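Local coordinates for zinc transport protein ZntB (Vibrio parahaemolyticus RIMD 2210633, PDB 3CK6), which probably mediates zinc uptake across the bacterial inner membrane as a zinc:proton symporter, its cytoplasmic domain forming a funnel-shaped homopentamer, at residues H70-D75 against R99-Q104; L151-I156 against T220-T225; R195-S200 against H210-A215. The protein carries 1 engineered substitution. One frame throughout, in Å; residues are numbered along the deposited sequence.

Contact 1. Residues H70-D75 against R99-Q104; sequences HPLDDD and RILYFQ
The phenol ring of Tyr102 is met by the backbone carbonyl of Asp75, whose O lies obliquely beside it, 3.4 Å from Tyr102 CD2 and 3.6 Å from Tyr102 CE2. The ring of Phe77 meets it too, the planes at about 45°, and Leu107 of the adjoining strand packs against Tyr102 as well. With CG anti to the backbone N (chi1 179°), the tyrosine extends from its strand so that its ring comes beside the Asp75 carbonyl, while its hydroxyl goes on to a hydrogen bond with Glu203. A tyrosine suits this place because its ring can be buried and its OH still find a polar partner. The neighbouring residue Leu101 projects to the other side of the strand, and there Leu101 CD1 meets Leu72 CD1 at 4.1 Å, the two leucine side chains crossing at about a right angle. Leucines suit the place because Leu101 is buried and both meet Thr56 of helix 54-60, with Leu72 also touching His210 of the second subunit. Asp73, in the same turn, is hydrogen-bonded to that His210. Strand 77-83 lies between strands 68-71 and 96-103, so the contact spans one intervening strand. It is the packing of a beta-hairpin turn, 72-76, against the next strand but one in the antiparallel part of the mixed sheet, within the alpha/beta cytoplasmic domain of a CorA-family transporter.

Contact 2. Residues L151-I156 against T220-T225; sequences LYLDTI and TRINET
This is a small, buried, apolar helix-helix contact between helix 134-161 and the long C-terminal helix 209-246. Leu153 carries it: one methyl, Leu153 CD1, reaches Ile222 CG2 at 3.7 Å and comes within 4.5 Å of Thr225 CG2. Leu153 thus sits against residues one helical turn apart on its partner, with its CA 8.5 Å from the CA of Thr225. Its CG stands anti to its own carbonyl carbon (chi1 -77°), and from there the forked end of the leucine puts a single methyl, CD1, within reach of both Ile222 and Thr225. Ile222 offers its short branch because CG2 stands anti to the backbone N, while its CG1 arm turns beside that nitrogen. Beta-branching sets this CG2 methyl close to the helix backbone, where Leu153 CD1 can meet it. Ile149 and Asn146, earlier on helix 134-161, also touch Ile222. Thr225 serves two neighbours: its methyl faces Leu153, whereas its hydroxyl is hydrogen-bonded to Arg185 of the third subunit, a double role that suits a threonine. Beside the apolar core, Arg221 pairs with Asp150 in a salt bridge. The contact joins helix 134-161 to the long helix 209-246 in the helical part of the domain, consistent with the stalk helix of CorA-family proteins.

Contact 3. Residues R195-S200 against H210-A215; sequences RDLIES and HQYRFA
Helices 195-199 and 210-215 run antiparallel, their segment axes 163° apart in direction and 10.3 Å apart at closest approach, with Ile198 and Tyr212 nearest at 7.1 Å between CA atoms. They belong to the antiparallel helix pair 173-199 and 209-246 of the CorA-like cytoplasmic domain, linked through the short helix 203-206. Ile198 lies at the middle of the contact; its branched, apolar side chain suits a buried place facing the other helix. Its CG1 packs on Tyr212 CB at 4.1 Å, an apolar contact, and its CD1 methyl rests on the Tyr212 carbonyl, 3.5 Å from Tyr212 O. Leu197 sends CD2 to 3.8 Å from Tyr212 CE2, obliquely to the ring, while the tyrosine hydroxyl reaches beyond the pair to a hydrogen bond with Ala135 O of helix 134-161. Arg213 lies at the exposed margin of the contact: bent at chi2 (108°), its chain folds over so that the guanidinium lies across Ile198 CG2, which sits 3.4 Å above the plane, over its centre. Arginine fits there because the flat face of its polar end packs on a methyl while its NH2 is hydrogen-bonded to Pro209 O, which helps fix the group's position. A water donates to Ile198 O at 2.7 Å and accepts a weak bond from Arg213 NH1.

Contacts 2 and 3 share helix 209-246: contact 3 pairs its beginning with helix 173-199, and contact 2 pairs a later part with helix 134-161. Their centres are about 20 Å apart, with nearest atoms about 5 Å apart. Contact 1, in the sheet, is about 16 Å from contact 3 between centres, but about 29 Å from contact 2, on the opposite side of the chain's centre. The pentamer brings contacts 1 and 3 together between subunits: Phe214 of contact 3 meets His70 of the third subunit, and the same interface recurs between subunits, while contact 2 meets Arg66 and Arg185 of that third subunit. All three are structural packing of the cytoplasmic domain.

Contact 1. Residues H70-D75 against R99-Q104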
loop_
_atom_site.group_PDB
_atom_site.type_symbol
_atom_site.label_atom_id
_atom_site.label_comp_id
_atom_site.label_asym_id
_atom_site.label_seq_id
_atom_site.Cartn_x
_atom_site.Cartn_y
_atom_site.Cartn_z
ATOM N N HIS E 70 -7.677 -20.003 -10.067
ATOM C CA HIS E 70 -7.242 -20.020 -11.452
ATOM C C HIS E 70 -8.477 -20.268 -12.309
ATOM O O HIS E 70 -8.953 -21.396 -12.370
ATOM C CB HIS E 70 -6.252 -21.167 -11.681
ATOM C CG HIS E 70 -5.034 -21.110 -10.802
ATOM N ND1 HIS E 70 -3.878 -20.462 -11.179
ATOM C CD2 HIS E 70 -4.792 -21.624 -9.572
ATOM C CE1 HIS E 70 -2.976 -20.566 -10.214
ATOM N NE2 HIS E 70 -3.507 -21.263 -9.225
ATOM N N PRO E 71 -8.980 -19.231 -12.985
ATOM C CA PRO E 71 -10.062 -19.505 -13.937
ATOM C C PRO E 71 -9.512 -20.205 -15.178
ATOM O O PRO E 71 -8.514 -19.744 -15.749
ATOM C CB PRO E 71 -10.590 -18.111 -14.290
ATOM C CG PRO E 71 -9.488 -17.178 -13.983
ATOM C CD PRO E 71 -8.606 -17.805 -12.936
ATOM N N LEU E 72 -10.143 -21.307 -15.582
ATOM C CA LEU E 72 -9.683 -22.086 -16.743
ATOM C C LEU E 72 -10.648 -21.929 -17.949
ATOM O O LEU E 72 -11.313 -20.898 -18.070
ATOM C CB LEU E 72 -9.444 -23.552 -16.339
ATOM C CG LEU E 72 -8.407 -23.710 -15.198
ATOM C CD1 LEU E 72 -8.402 -25.129 -14.669
ATOM C CD2 LEU E 72 -6.988 -23.278 -15.635
ATOM N N ASP E 73 -10.732 -22.922 -18.827
ATOM C CA ASP E 73 -11.669 -22.815 -19.982
ATOM C C ASP E 73 -13.133 -22.954 -19.567
ATOM O O ASP E 73 -13.434 -23.560 -18.547
ATOM C CB ASP E 73 -11.379 -23.882 -21.031
ATOM C CG ASP E 73 -10.050 -23.668 -21.754
ATOM O OD1 ASP E 73 -9.567 -22.506 -21.861
ATOM O OD2 ASP E 73 -9.493 -24.683 -22.228
ATOM N N ASP E 74 -14.051 -22.433 -20.380
ATOM C CA ASP E 74 -15.467 -22.644 -20.124
ATOM C C ASP E 74 -15.780 -22.226 -18.686
ATOM O O ASP E 74 -15.380 -21.144 -18.229
ATOM C CB ASP E 74 -15.819 -24.124 -20.359
ATOM C CG ASP E 74 -15.695 -24.536 -21.835
ATOM O OD1 ASP E 74 -16.390 -23.932 -22.687
ATOM O OD2 ASP E 74 -14.910 -25.466 -22.140
ATOM N N ASP E 75 -16.453 -23.100 -17.956
ATOM C CA ASP E 75 -16.759 -22.801 -16.567
ATOM C C ASP E 75 -15.790 -23.427 -15.553
ATOM O O ASP E 75 -16.048 -23.374 -14.351
ATOM C CB ASP E 75 -18.206 -23.188 -16.263
ATOM C CG ASP E 75 -19.202 -22.378 -17.077
ATOM O OD1 ASP E 75 -19.123 -21.127 -17.052
ATOM O OD2 ASP E 75 -20.055 -22.992 -17.748
ATOM N N ARG E 99 -6.126 -29.231 -3.134
ATOM C CA ARG E 99 -6.152 -28.673 -4.468
ATOM C C ARG E 99 -7.371 -29.196 -5.212
ATOM O O ARG E 99 -7.581 -30.397 -5.369
ATOM C CB ARG E 99 -4.863 -28.934 -5.192
ATOM C CG ARG E 99 -3.660 -28.604 -4.280
ATOM C CD ARG E 99 -2.451 -28.673 -5.034
ATOM N NE ARG E 99 -1.293 -28.616 -4.154
ATOM C CZ ARG E 99 -0.094 -29.048 -4.507
ATOM N NH1 ARG E 99 0.081 -29.616 -5.698
ATOM N NH2 ARG E 99 0.915 -28.967 -3.640
ATOM N N ILE E 100 -8.173 -28.250 -5.648
ATOM C CA ILE E 100 -9.493 -28.554 -6.124
ATOM C C ILE E 100 -9.643 -28.084 -7.566
ATOM O O ILE E 100 -9.330 -26.931 -7.890
ATOM C CB ILE E 100 -10.570 -27.827 -5.253
ATOM C CG1 ILE E 100 -10.499 -28.274 -3.791
ATOM C CG2 ILE E 100 -11.992 -27.967 -5.889
ATOM C CD1 ILE E 100 -11.473 -27.520 -2.929
ATOM N N LEU E 101 -10.158 -28.977 -8.404
ATOM C CA LEU E 101 -10.487 -28.675 -9.786
ATOM C C LEU E 101 -11.989 -28.700 -9.928
ATOM O O LEU E 101 -12.629 -29.655 -9.499
ATOM C CB LEU E 101 -9.875 -29.769 -10.686
ATOM C CG LEU E 101 -9.495 -29.551 -12.149
ATOM C CD1 LEU E 101 -8.437 -28.468 -12.302
ATOM C CD2 LEU E 101 -8.974 -30.869 -12.754
ATOM N N TYR E 102 -12.576 -27.655 -10.515
ATOM C CA TYR E 102 -13.966 -27.745 -11.005
ATOM C C TYR E 102 -13.860 -27.869 -12.523
ATOM O O TYR E 102 -13.362 -26.974 -13.186
ATOM C CB TYR E 102 -14.791 -26.527 -10.585
ATOM C CG TYR E 102 -16.258 -26.502 -11.050
ATOM C CD1 TYR E 102 -17.142 -27.535 -10.716
ATOM C CD2 TYR E 102 -16.760 -25.425 -11.760
ATOM C CE1 TYR E 102 -18.484 -27.518 -11.129
ATOM C CE2 TYR E 102 -18.136 -25.378 -12.169
ATOM C CZ TYR E 102 -18.976 -26.434 -11.836
ATOM O OH TYR E 102 -20.300 -26.435 -12.212
ATOM N N PHE E 103 -14.270 -29.023 -13.040
ATOM C CA PHE E 103 -13.922 -29.444 -14.383
ATOM C C PHE E 103 -15.096 -30.220 -14.972
ATOM O O PHE E 103 -15.595 -31.169 -14.369
ATOM C CB PHE E 103 -12.622 -30.264 -14.397
ATOM C CG PHE E 103 -12.154 -30.669 -15.787
ATOM C CD1 PHE E 103 -11.431 -29.776 -16.594
ATOM C CD2 PHE E 103 -12.453 -31.932 -16.297
ATOM C CE1 PHE E 103 -11.005 -30.137 -17.875
ATOM C CE2 PHE E 103 -12.020 -32.310 -17.573
ATOM C CZ PHE E 103 -11.293 -31.407 -18.365
ATOM N N GLN E 104 -15.553 -29.770 -16.138
ATOM C CA GLN E 104 -16.768 -30.299 -16.793
ATOM C C GLN E 104 -17.905 -30.553 -15.798
ATOM O O GLN E 104 -18.607 -31.558 -15.905
ATOM C CB GLN E 104 -16.477 -31.585 -17.577
ATOM C CG GLN E 104 -15.485 -31.449 -18.725
ATOM C CD GLN E 104 -14.995 -32.803 -19.273
ATOM O OE1 GLN E 104 -14.304 -32.843 -20.282
ATOM N NE2 GLN E 104 -15.354 -33.906 -18.608
#

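Contact 2. Residues L151-I156 against T220-T225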
loop_
_atom_site.group_PDB
_atom_site.type_symbol
_atom_site.label_atom_id
_atom_site.label_comp_id
_atom_site.label_asym_id
_atom_site.label_seq_id
_atom_site.Cartn_x
_atom_site.Cartn_y
_atom_site.Cartn_z
ATOM N N LEU E 151 -10.092 -22.677 15.404
ATOM C CA LEU E 151 -9.879 -23.527 16.581
ATOM C C LEU E 151 -8.414 -23.542 16.976
ATOM O O LEU E 151 -8.098 -23.447 18.163
ATOM C CB LEU E 151 -10.385 -24.971 16.375
ATOM C CG LEU E 151 -11.874 -25.248 16.643
ATOM C CD1 LEU E 151 -12.357 -26.513 15.927
ATOM C CD2 LEU E 151 -12.211 -25.314 18.160
ATOM N N TYR E 152 -7.525 -23.650 15.987
ATOM C CA TYR E 152 -6.090 -23.589 16.261
ATOM C C TYR E 152 -5.672 -22.226 16.820
ATOM O O TYR E 152 -4.917 -22.152 17.792
ATOM C CB TYR E 152 -5.264 -23.956 15.025
ATOM C CG TYR E 152 -3.770 -23.835 15.222
ATOM C CD1 TYR E 152 -3.085 -24.688 16.088
ATOM C CD2 TYR E 152 -3.038 -22.871 14.532
ATOM C CE1 TYR E 152 -1.710 -24.564 16.265
ATOM C CE2 TYR E 152 -1.664 -22.751 14.698
ATOM C CZ TYR E 152 -1.012 -23.592 15.558
ATOM O OH TYR E 152 0.354 -23.459 15.715
ATOM N N LEU E 153 -6.164 -21.157 16.205
ATOM C CA LEU E 153 -5.860 -19.809 16.681
ATOM C C LEU E 153 -6.247 -19.603 18.142
ATOM O O LEU E 153 -5.557 -18.882 18.853
ATOM C CB LEU E 153 -6.477 -18.727 15.790
ATOM C CG LEU E 153 -5.719 -18.487 14.481
ATOM C CD1 LEU E 153 -6.468 -17.505 13.569
ATOM C CD2 LEU E 153 -4.253 -18.044 14.736
ATOM N N ASP E 154 -7.322 -20.262 18.580
ATOM C CA ASP E 154 -7.744 -20.271 19.982
ATOM C C ASP E 154 -6.657 -20.816 20.901
ATOM O O ASP E 154 -6.510 -20.326 22.001
ATOM C CB ASP E 154 -9.014 -21.104 20.189
ATOM C CG ASP E 154 -10.274 -20.403 19.706
ATOM O OD1 ASP E 154 -10.254 -19.160 19.533
ATOM O OD2 ASP E 154 -11.294 -21.111 19.503
ATOM N N THR E 155 -5.920 -21.835 20.447
ATOM C CA THR E 155 -4.841 -22.428 21.240
ATOM C C THR E 155 -3.693 -21.437 21.356
ATOM O O THR E 155 -2.986 -21.408 22.358
ATOM C CB THR E 155 -4.315 -23.762 20.642
ATOM O OG1 THR E 155 -3.557 -23.510 19.450
ATOM C CG2 THR E 155 -5.448 -24.715 20.337
ATOM N N ILE E 156 -3.502 -20.632 20.313
ATOM C CA ILE E 156 -2.459 -19.601 20.337
ATOM C C ILE E 156 -2.875 -18.475 21.285
ATOM O O ILE E 156 -2.075 -18.002 22.108
ATOM C CB ILE E 156 -2.105 -19.087 18.914
ATOM C CG1 ILE E 156 -1.373 -20.200 18.140
ATOM C CG2 ILE E 156 -1.243 -17.809 18.993
ATOM C CD1 ILE E 156 -1.263 -19.981 16.635
ATOM N N THR E 220 -11.051 -13.042 6.242
ATOM C CA THR E 220 -10.552 -11.684 6.504
ATOM C C THR E 220 -10.394 -11.482 8.008
ATOM O O THR E 220 -9.339 -11.033 8.458
ATOM C CB THR E 220 -11.489 -10.623 5.909
ATOM O OG1 THR E 220 -11.626 -10.874 4.511
ATOM C CG2 THR E 220 -10.945 -9.194 6.119
ATOM N N ARG E 221 -11.427 -11.849 8.773
ATOM C CA ARG E 221 -11.349 -11.816 10.245
ATOM C C ARG E 221 -10.147 -12.611 10.773
ATOM O O ARG E 221 -9.411 -12.128 11.652
ATOM C CB ARG E 221 -12.644 -12.310 10.896
ATOM C CG ARG E 221 -12.504 -12.513 12.456
ATOM C CD ARG E 221 -13.870 -13.011 13.033
ATOM N NE ARG E 221 -14.289 -14.263 12.404
ATOM C CZ ARG E 221 -13.707 -15.450 12.592
ATOM N NH1 ARG E 221 -14.166 -16.515 11.948
ATOM N NH2 ARG E 221 -12.667 -15.584 13.412
ATOM N N ILE E 222 -9.955 -13.831 10.252
ATOM C CA ILE E 222 -8.784 -14.645 10.622
ATOM C C ILE E 222 -7.464 -13.892 10.423
ATOM O O ILE E 222 -6.637 -13.822 11.365
ATOM C CB ILE E 222 -8.804 -16.044 9.933
ATOM C CG1 ILE E 222 -10.013 -16.854 10.457
ATOM C CG2 ILE E 222 -7.427 -16.778 10.073
ATOM C CD1 ILE E 222 -10.261 -18.186 9.741
ATOM N N ASN E 223 -7.274 -13.311 9.236
ATOM C CA ASN E 223 -6.064 -12.533 8.925
ATOM C C ASN E 223 -5.854 -11.365 9.883
ATOM O O ASN E 223 -4.743 -11.149 10.350
ATOM C CB ASN E 223 -6.061 -12.036 7.470
ATOM C CG ASN E 223 -5.494 -13.057 6.512
ATOM O OD1 ASN E 223 -4.295 -13.308 6.504
ATOM N ND2 ASN E 223 -6.357 -13.680 5.715
ATOM N N GLU E 224 -6.917 -10.637 10.197
ATOM C CA GLU E 224 -6.829 -9.550 11.172
ATOM C C GLU E 224 -6.481 -10.019 12.575
ATOM O O GLU E 224 -5.761 -9.338 13.277
ATOM C CB GLU E 224 -8.099 -8.715 11.199
ATOM C CG GLU E 224 -8.350 -8.053 9.838
ATOM C CD GLU E 224 -9.717 -7.403 9.693
ATOM O OE1 GLU E 224 -10.672 -7.688 10.477
ATOM O OE2 GLU E 224 -9.828 -6.590 8.746
ATOM N N THR E 225 -7.016 -11.168 12.973
ATOM C CA THR E 225 -6.733 -11.752 14.279
ATOM C C THR E 225 -5.261 -12.151 14.400
ATOM O O THR E 225 -4.615 -11.882 15.427
ATOM C CB THR E 225 -7.655 -12.955 14.561
ATOM O OG1 THR E 225 -8.953 -12.459 14.866
ATOM C CG2 THR E 225 -7.160 -13.710 15.795
#

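Contact 3. Residues R195-S200 against H210-A215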
loop_
_atom_site.group_PDB
_atom_site.type_symbol
_atom_site.label_atom_id
_atom_site.label_comp_id
_atom_site.label_asym_id
_atom_site.label_seq_id
_atom_site.Cartn_x
_atom_site.Cartn_y
_atom_site.Cartn_z
ATOM N N ARG E 195 -11.519 -14.309 -2.452
ATOM C CA ARG E 195 -11.983 -13.104 -3.145
ATOM C C ARG E 195 -12.074 -13.361 -4.647
ATOM O O ARG E 195 -13.096 -13.056 -5.272
ATOM C CB ARG E 195 -11.057 -11.915 -2.901
ATOM C CG ARG E 195 -11.581 -10.591 -3.506
ATOM C CD ARG E 195 -10.454 -9.598 -3.653
ATOM N NE ARG E 195 -9.401 -10.132 -4.517
ATOM C CZ ARG E 195 -8.110 -9.837 -4.400
ATOM N NH1 ARG E 195 -7.698 -8.996 -3.460
ATOM N NH2 ARG E 195 -7.225 -10.381 -5.224
ATOM N N ASP E 196 -10.998 -13.933 -5.191
ATOM C CA ASP E 196 -10.893 -14.220 -6.606
ATOM C C ASP E 196 -11.960 -15.195 -7.062
ATOM O O ASP E 196 -12.539 -15.004 -8.109
ATOM C CB ASP E 196 -9.500 -14.747 -6.964
ATOM C CG ASP E 196 -8.433 -13.667 -6.906
ATOM O OD1 ASP E 196 -8.770 -12.473 -6.717
ATOM O OD2 ASP E 196 -7.246 -14.011 -7.042
ATOM N N LEU E 197 -12.205 -16.232 -6.267
ATOM C CA LEU E 197 -13.262 -17.168 -6.568
ATOM C C LEU E 197 -14.596 -16.429 -6.670
ATOM O O LEU E 197 -15.353 -16.654 -7.604
ATOM C CB LEU E 197 -13.346 -18.247 -5.501
ATOM C CG LEU E 197 -14.593 -19.133 -5.515
ATOM C CD1 LEU E 197 -14.557 -20.073 -6.717
ATOM C CD2 LEU E 197 -14.609 -19.915 -4.204
ATOM N N ILE E 198 -14.869 -15.551 -5.709
ATOM C CA ILE E 198 -16.151 -14.786 -5.712
ATOM C C ILE E 198 -16.261 -13.890 -6.934
ATOM O O ILE E 198 -17.310 -13.835 -7.590
ATOM C CB ILE E 198 -16.333 -13.970 -4.400
ATOM C CG1 ILE E 198 -16.526 -14.928 -3.225
ATOM C CG2 ILE E 198 -17.552 -13.013 -4.481
ATOM C CD1 ILE E 198 -16.418 -14.280 -1.844
ATOM N N GLU E 199 -15.188 -13.178 -7.260
ATOM C CA GLU E 199 -15.262 -12.211 -8.373
ATOM C C GLU E 199 -15.378 -12.875 -9.752
ATOM O O GLU E 199 -15.695 -12.205 -10.734
ATOM C CB GLU E 199 -14.090 -11.215 -8.339
ATOM C CG GLU E 199 -13.759 -10.662 -6.957
ATOM C CD GLU E 199 -14.403 -9.329 -6.599
ATOM O OE1 GLU E 199 -13.671 -8.487 -6.002
ATOM O OE2 GLU E 199 -15.622 -9.115 -6.876
ATOM N N SER E 200 -15.132 -14.187 -9.802
ATOM C CA SER E 200 -15.213 -14.987 -11.035
ATOM C C SER E 200 -16.645 -15.155 -11.551
ATOM O O SER E 200 -16.848 -15.404 -12.745
ATOM C CB SER E 200 -14.544 -16.366 -10.847
ATOM O OG SER E 200 -15.393 -17.296 -10.169
ATOM N N HIS E 210 -24.488 -14.724 -0.816
ATOM C CA HIS E 210 -24.248 -14.213 0.536
ATOM C C HIS E 210 -23.440 -15.162 1.398
ATOM O O HIS E 210 -22.611 -14.706 2.201
ATOM C CB HIS E 210 -25.571 -13.818 1.204
ATOM C CG HIS E 210 -26.494 -13.074 0.296
ATOM N ND1 HIS E 210 -27.865 -13.150 0.401
ATOM C CD2 HIS E 210 -26.245 -12.264 -0.763
ATOM C CE1 HIS E 210 -28.420 -12.402 -0.535
ATOM N NE2 HIS E 210 -27.459 -11.863 -1.261
ATOM N N GLN E 211 -23.656 -16.469 1.229
ATOM C CA GLN E 211 -22.859 -17.463 1.957
ATOM C C GLN E 211 -21.355 -17.355 1.640
ATOM O O GLN E 211 -20.514 -17.385 2.550
ATOM C CB GLN E 211 -23.363 -18.893 1.710
ATOM C CG GLN E 211 -24.823 -19.125 2.102
ATOM C CD GLN E 211 -25.774 -19.031 0.924
ATOM O OE1 GLN E 211 -25.679 -18.117 0.103
ATOM N NE2 GLN E 211 -26.719 -19.963 0.853
ATOM N N TYR E 212 -21.014 -17.235 0.355
ATOM C CA TYR E 212 -19.598 -17.126 -0.012
ATOM C C TYR E 212 -19.000 -15.815 0.538
ATOM O O TYR E 212 -17.855 -15.806 0.975
ATOM C CB TYR E 212 -19.366 -17.298 -1.525
ATOM C CG TYR E 212 -19.245 -18.751 -1.981
ATOM C CD1 TYR E 212 -20.359 -19.457 -2.371
ATOM C CD2 TYR E 212 -17.989 -19.432 -2.005
ATOM C CE1 TYR E 212 -20.276 -20.805 -2.793
ATOM C CE2 TYR E 212 -17.908 -20.806 -2.446
ATOM C CZ TYR E 212 -19.067 -21.468 -2.826
ATOM O OH TYR E 212 -19.069 -22.797 -3.284
ATOM N N ARG E 213 -19.790 -14.738 0.565
ATOM C CA ARG E 213 -19.332 -13.498 1.210
ATOM C C ARG E 213 -19.083 -13.582 2.718
ATOM O O ARG E 213 -18.129 -12.980 3.193
ATOM C CB ARG E 213 -20.220 -12.298 0.899
ATOM C CG ARG E 213 -19.804 -11.548 -0.357
ATOM C CD ARG E 213 -20.785 -11.799 -1.459
ATOM N NE ARG E 213 -20.441 -11.135 -2.716
ATOM C CZ ARG E 213 -20.714 -11.648 -3.915
ATOM N NH1 ARG E 213 -20.392 -10.980 -5.025
ATOM N NH2 ARG E 213 -21.295 -12.843 -4.005
ATOM N N PHE E 214 -19.947 -14.299 3.445
ATOM C CA PHE E 214 -19.695 -14.659 4.847
ATOM C C PHE E 214 -18.383 -15.455 5.019
ATOM O O PHE E 214 -17.631 -15.219 5.966
ATOM C CB PHE E 214 -20.877 -15.448 5.436
ATOM C CG PHE E 214 -22.211 -14.724 5.357
ATOM C CD1 PHE E 214 -22.290 -13.347 5.480
ATOM C CD2 PHE E 214 -23.391 -15.438 5.173
ATOM C CE1 PHE E 214 -23.525 -12.681 5.396
ATOM C CE2 PHE E 214 -24.627 -14.783 5.090
ATOM C CZ PHE E 214 -24.687 -13.406 5.196
ATOM N N ALA E 215 -18.121 -16.398 4.117
ATOM C CA ALA E 215 -16.850 -17.151 4.136
ATOM C C ALA E 215 -15.642 -16.240 3.901
ATOM O O ALA E 215 -14.625 -16.355 4.578
ATOM C CB ALA E 215 -16.871 -18.313 3.136
HETATM O O HOH W 1 -19.868 -13.125 -7.571
#